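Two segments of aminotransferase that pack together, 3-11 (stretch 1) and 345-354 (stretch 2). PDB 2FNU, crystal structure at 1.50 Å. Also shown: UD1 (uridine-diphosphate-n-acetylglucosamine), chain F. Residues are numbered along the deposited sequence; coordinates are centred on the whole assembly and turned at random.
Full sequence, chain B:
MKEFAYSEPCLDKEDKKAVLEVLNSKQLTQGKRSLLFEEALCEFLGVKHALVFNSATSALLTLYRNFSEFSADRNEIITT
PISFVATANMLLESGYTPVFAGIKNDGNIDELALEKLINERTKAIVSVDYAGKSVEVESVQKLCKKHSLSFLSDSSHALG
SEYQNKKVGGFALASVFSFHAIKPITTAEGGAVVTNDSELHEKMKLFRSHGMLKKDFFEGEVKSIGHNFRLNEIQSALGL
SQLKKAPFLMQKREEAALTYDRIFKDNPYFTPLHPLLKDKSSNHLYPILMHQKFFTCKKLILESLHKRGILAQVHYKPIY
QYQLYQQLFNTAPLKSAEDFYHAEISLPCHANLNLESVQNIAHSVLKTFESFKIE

Stretch 1, residues 3-11: EFAYSEPCL
Stretch 2 345-354: ISLPCHANLN

Stretch 1 is extended for most of its length. A weakly bonded strand covers about F4 (phi/psi -111/107) and A5 (-63/153); Y6 then bends the chain at -71/-27, and S7 (-151/156), E8 (-152/163) and P9 (-71/152) run on extended to C10 (-130/79) and L11 (-91/147). Stretch 2 enters as a strand through I345 (-137/131) and S346 (-97/121). Past L347 (-94/156) come P348 (-51/129), C349 (-160/110) and H350 (-162/167), and a type I turn from H350 to L353 follows, with A351 at -68/-17 and N352 at -99/7. The turn is closed by L353 N donating to H350 O at 3.2 Å.

The register runs the same way along both segments: Y6 CA lies 3.6 Å from P348 CA, S7 CA 5.3 Å from H350 CA, and C10 CA 6.3 Å from N352 CA. The short first spacing brings the backbones together at a single direct hydrogen bond, C349 N to Y6 O, 2.9 Å long with an N-H...O angle of 161°. Y6 O also receives a CA-H...O contact from P348 CA at 3.4 Å, with an angle of 149° at the hydrogen. The 3.3 Å between Y6 O and C349 O joins two acceptors and is not a hydrogen bond.

Among the side chains, H350 (chi1 58°, p; chi2 82°) has the largest area covered by the other stretch. E8 (chi1 p, chi2 t) lays its aliphatic part over one face of the imidazole: E8 CG is 3.5 Å from the centroid of the H350 ring and only 8° off the normal, the geometry of a CH-pi contact. C10 (chi1 m) approaches obliquely, C10 SG 5.0 Å from the centroid of the H350 ring and 66° off the normal; C10 SG also lies 4.0 Å from A351 CB. The ring nitrogens are both engaged: H350 ND1 accepts from N352 N at 3.1 Å within the turn, while H350 NE2 is 2.8 Å from water 1, which donates to A5 O at 2.7 Å.

Apolar packing forms the F4 end. F4 (m) points toward stretch 2 and places CB 4.0 Å from P348 CG and CD2 3.6 Å from L353 CD1; L353 (t, p) starts sideways, but its end comes nearer.

Waters extend the polar contact. Water 2 donates to S7 OG (3.0 Å) and C349 O (2.5 Å), spanning a pair whose own S7 OG to C349 O separation is 3.9 Å. N352 (chi1 m) points toward stretch 1, with ND2 3.5 Å from C10 CB. N352 ND2 donates to water 3 at 2.9 Å, which in turn donates to E8 OE1 (2.5 Å) and P9 O (2.8 Å), and to water 4 at 3.0 Å, which donates to L11 O at 2.8 Å.

Y6 (chi1 82°, p; chi2 85°) starts sideways and its end leads away from stretch 2, where Y6 OH donates to UD1 O1A at 2.5 Å.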

# COMPACT_ATOMS: atom_id res chain seq x y z
N GLU B 3 19.55 19.16 -15.91
CA GLU B 3 18.09 19.11 -15.84
C GLU B 3 17.59 19.22 -14.40
O GLU B 3 18.07 18.54 -13.50
CB GLU B 3 17.56 17.82 -16.47
CG GLU B 3 17.70 17.77 -17.99
CD GLU B 3 16.88 16.65 -18.61
OE1 GLU B 3 16.37 16.85 -19.73
OE2 GLU B 3 16.74 15.58 -17.98
N PHE B 4 16.58 20.08 -14.21
CA PHE B 4 15.99 20.30 -12.90
C PHE B 4 14.57 19.76 -12.84
O PHE B 4 13.65 20.35 -13.42
CB PHE B 4 15.97 21.79 -12.59
CG PHE B 4 17.33 22.41 -12.47
CD1 PHE B 4 17.88 23.13 -13.53
CD2 PHE B 4 18.06 22.29 -11.29
CE1 PHE B 4 19.15 23.71 -13.42
CE2 PHE B 4 19.33 22.87 -11.17
CZ PHE B 4 19.87 23.57 -12.23
N ALA B 5 14.39 18.64 -12.13
CA ALA B 5 13.06 18.13 -11.83
C ALA B 5 12.35 19.16 -10.97
O ALA B 5 13.00 19.93 -10.25
CB ALA B 5 13.18 16.82 -11.05
N TYR B 6 11.02 19.19 -11.04
CA TYR B 6 10.30 20.23 -10.30
C TYR B 6 10.34 20.01 -8.80
O TYR B 6 10.23 20.95 -8.02
CB TYR B 6 8.87 20.42 -10.81
CG TYR B 6 7.81 19.45 -10.31
CD1 TYR B 6 7.15 19.67 -9.10
CD2 TYR B 6 7.46 18.32 -11.06
CE1 TYR B 6 6.17 18.81 -8.64
CE2 TYR B 6 6.47 17.44 -10.60
CZ TYR B 6 5.83 17.69 -9.40
OH TYR B 6 4.84 16.85 -8.92
N SER B 7 10.49 18.75 -8.40
CA SER B 7 10.78 18.42 -7.00
C SER B 7 11.58 17.14 -6.98
O SER B 7 11.53 16.36 -7.93
CB SER B 7 9.50 18.27 -6.16
OG SER B 7 9.83 18.10 -4.78
N GLU B 8 12.33 16.94 -5.90
CA GLU B 8 13.03 15.67 -5.70
C GLU B 8 13.23 15.39 -4.22
O GLU B 8 13.12 16.30 -3.38
CB GLU B 8 14.37 15.66 -6.43
CG GLU B 8 15.28 16.72 -6.02
CD GLU B 8 16.50 16.86 -6.94
OE1 GLU B 8 17.58 17.04 -6.39
OE2 GLU B 8 16.38 16.81 -8.18
N PRO B 9 13.54 14.12 -3.87
CA PRO B 9 13.78 13.82 -2.47
C PRO B 9 15.11 14.43 -2.03
O PRO B 9 16.03 14.56 -2.84
CB PRO B 9 13.86 12.29 -2.45
CG PRO B 9 14.34 11.91 -3.84
CD PRO B 9 13.68 12.93 -4.74
N CYS B 10 15.21 14.74 -0.75
CA CYS B 10 16.41 15.37 -0.21
C CYS B 10 16.86 14.60 1.02
O CYS B 10 16.61 15.02 2.16
CB CYS B 10 16.12 16.83 0.13
SG CYS B 10 15.59 17.80 -1.31
N LEU B 11 17.53 13.47 0.80
CA LEU B 11 18.06 12.65 1.90
C LEU B 11 19.48 13.06 2.24
O LEU B 11 20.23 13.44 1.35
CB LEU B 11 18.05 11.16 1.51
CG LEU B 11 16.77 10.38 1.83
CD1 LEU B 11 15.54 11.08 1.34
CD2 LEU B 11 16.85 8.96 1.27
N ILE B 345 1.83 27.01 -13.93
CA ILE B 345 3.06 26.24 -14.15
C ILE B 345 3.77 26.14 -12.82
O ILE B 345 3.91 27.15 -12.12
CB ILE B 345 4.01 26.92 -15.16
CG1 ILE B 345 3.31 27.10 -16.51
CG2 ILE B 345 5.28 26.10 -15.32
CD1 ILE B 345 4.17 27.87 -17.55
N SER B 346 4.19 24.92 -12.45
CA SER B 346 4.96 24.70 -11.24
C SER B 346 6.44 24.63 -11.56
O SER B 346 6.87 23.79 -12.34
CB SER B 346 4.54 23.40 -10.56
OG SER B 346 3.16 23.50 -10.20
N LEU B 347 7.21 25.53 -10.94
CA LEU B 347 8.65 25.60 -11.20
C LEU B 347 9.46 24.79 -10.20
O LEU B 347 9.01 24.54 -9.07
CB LEU B 347 9.11 27.06 -11.15
CG LEU B 347 8.44 28.01 -12.14
CD1 LEU B 347 9.01 29.41 -11.93
CD2 LEU B 347 8.66 27.58 -13.59
N PRO B 348 10.69 24.38 -10.59
CA PRO B 348 11.48 23.61 -9.63
C PRO B 348 11.60 24.27 -8.25
O PRO B 348 11.94 25.45 -8.13
CB PRO B 348 12.85 23.48 -10.32
CG PRO B 348 12.51 23.54 -11.80
CD PRO B 348 11.38 24.54 -11.88
N CYS B 349 11.30 23.49 -7.22
CA CYS B 349 11.29 24.01 -5.87
C CYS B 349 11.40 22.81 -4.94
O CYS B 349 10.49 21.98 -4.89
CB CYS B 349 9.98 24.76 -5.60
SG CYS B 349 9.89 25.45 -3.93
N HIS B 350 12.55 22.68 -4.29
CA HIS B 350 12.82 21.62 -3.30
C HIS B 350 14.04 22.04 -2.47
O HIS B 350 14.74 23.01 -2.81
CB HIS B 350 13.04 20.25 -3.95
CG HIS B 350 14.16 20.23 -4.93
ND1 HIS B 350 15.48 20.09 -4.55
CD2 HIS B 350 14.17 20.33 -6.29
CE1 HIS B 350 16.25 20.11 -5.63
NE2 HIS B 350 15.48 20.27 -6.69
N ALA B 351 14.26 21.35 -1.36
CA ALA B 351 15.25 21.82 -0.38
C ALA B 351 16.69 21.77 -0.87
O ALA B 351 17.57 22.40 -0.28
CB ALA B 351 15.12 21.04 0.90
N ASN B 352 16.94 21.01 -1.93
CA ASN B 352 18.32 20.90 -2.45
C ASN B 352 18.61 21.80 -3.63
O ASN B 352 19.69 21.71 -4.22
CB ASN B 352 18.66 19.46 -2.80
CG ASN B 352 19.10 18.64 -1.57
OD1 ASN B 352 19.48 19.19 -0.53
ND2 ASN B 352 19.06 17.32 -1.70
N LEU B 353 17.67 22.68 -3.97
CA LEU B 353 17.86 23.61 -5.07
C LEU B 353 18.58 24.84 -4.55
O LEU B 353 17.97 25.67 -3.86
CB LEU B 353 16.49 23.97 -5.64
CG LEU B 353 16.42 24.58 -7.04
CD1 LEU B 353 16.97 23.62 -8.09
CD2 LEU B 353 14.96 24.97 -7.33
N ASN B 354 19.87 24.95 -4.87
CA ASN B 354 20.68 26.03 -4.28
C ASN B 354 20.43 27.39 -4.93
O ASN B 354 19.75 27.50 -5.96
CB ASN B 354 22.18 25.66 -4.24
CG ASN B 354 22.82 25.57 -5.61
OD1 ASN B 354 22.29 26.08 -6.60
ND2 ASN B 354 23.98 24.93 -5.68
C1' UD1 F . 1.47 12.84 -9.03
C2' UD1 F . 1.10 14.30 -8.71
C3' UD1 F . 1.68 14.78 -7.38
C4' UD1 F . 1.42 13.75 -6.27
C5' UD1 F . 1.77 12.30 -6.66
C6' UD1 F . 3.27 12.02 -6.59
C7' UD1 F . 0.75 15.56 -10.80
C8' UD1 F . 1.37 16.31 -11.95
N2' UD1 F . 1.54 15.17 -9.80
O1' UD1 F . 2.84 12.75 -9.42
O3' UD1 F . 1.08 16.04 -7.00
O5' UD1 F . 1.22 11.94 -7.94
O7' UD1 F . -0.44 15.34 -10.80
N1 UD1 F . 10.71 12.31 -8.94
C2 UD1 F . 11.91 12.16 -8.22
N3 UD1 F . 12.09 11.10 -7.42
C4 UD1 F . 11.14 10.15 -7.28
C5 UD1 F . 9.93 10.24 -7.97
C6 UD1 F . 9.70 11.33 -8.81
O2 UD1 F . 12.82 13.03 -8.33
O4 UD1 F . 11.35 9.19 -6.53
C1B UD1 F . 10.55 13.48 -9.82
C2B UD1 F . 11.11 13.11 -11.19
O2' UD1 F . 11.87 14.20 -11.70
C3B UD1 F . 9.88 12.86 -12.04
C4B UD1 F . 8.86 13.78 -11.41
O4B UD1 F . 9.18 13.84 -10.02
O3B UD1 F . 10.08 13.17 -13.42
C5B UD1 F . 7.46 13.22 -11.60
O5B UD1 F . 6.55 14.12 -10.99
PA UD1 F . 4.99 14.05 -11.42
O1A UD1 F . 4.21 14.98 -10.49
O2A UD1 F . 4.90 14.24 -12.92
O3A UD1 F . 4.74 12.50 -11.03
PB UD1 F . 3.29 11.87 -10.70
O1B UD1 F . 2.33 12.15 -11.85
O2B UD1 F . 3.52 10.45 -10.21
O HOH W 1 15.60 20.20 -9.50
O HOH W 2 9.42 20.59 -3.09
O HOH W 3 17.97 16.09 -4.09
O HOH W 4 19.83 16.21 1.03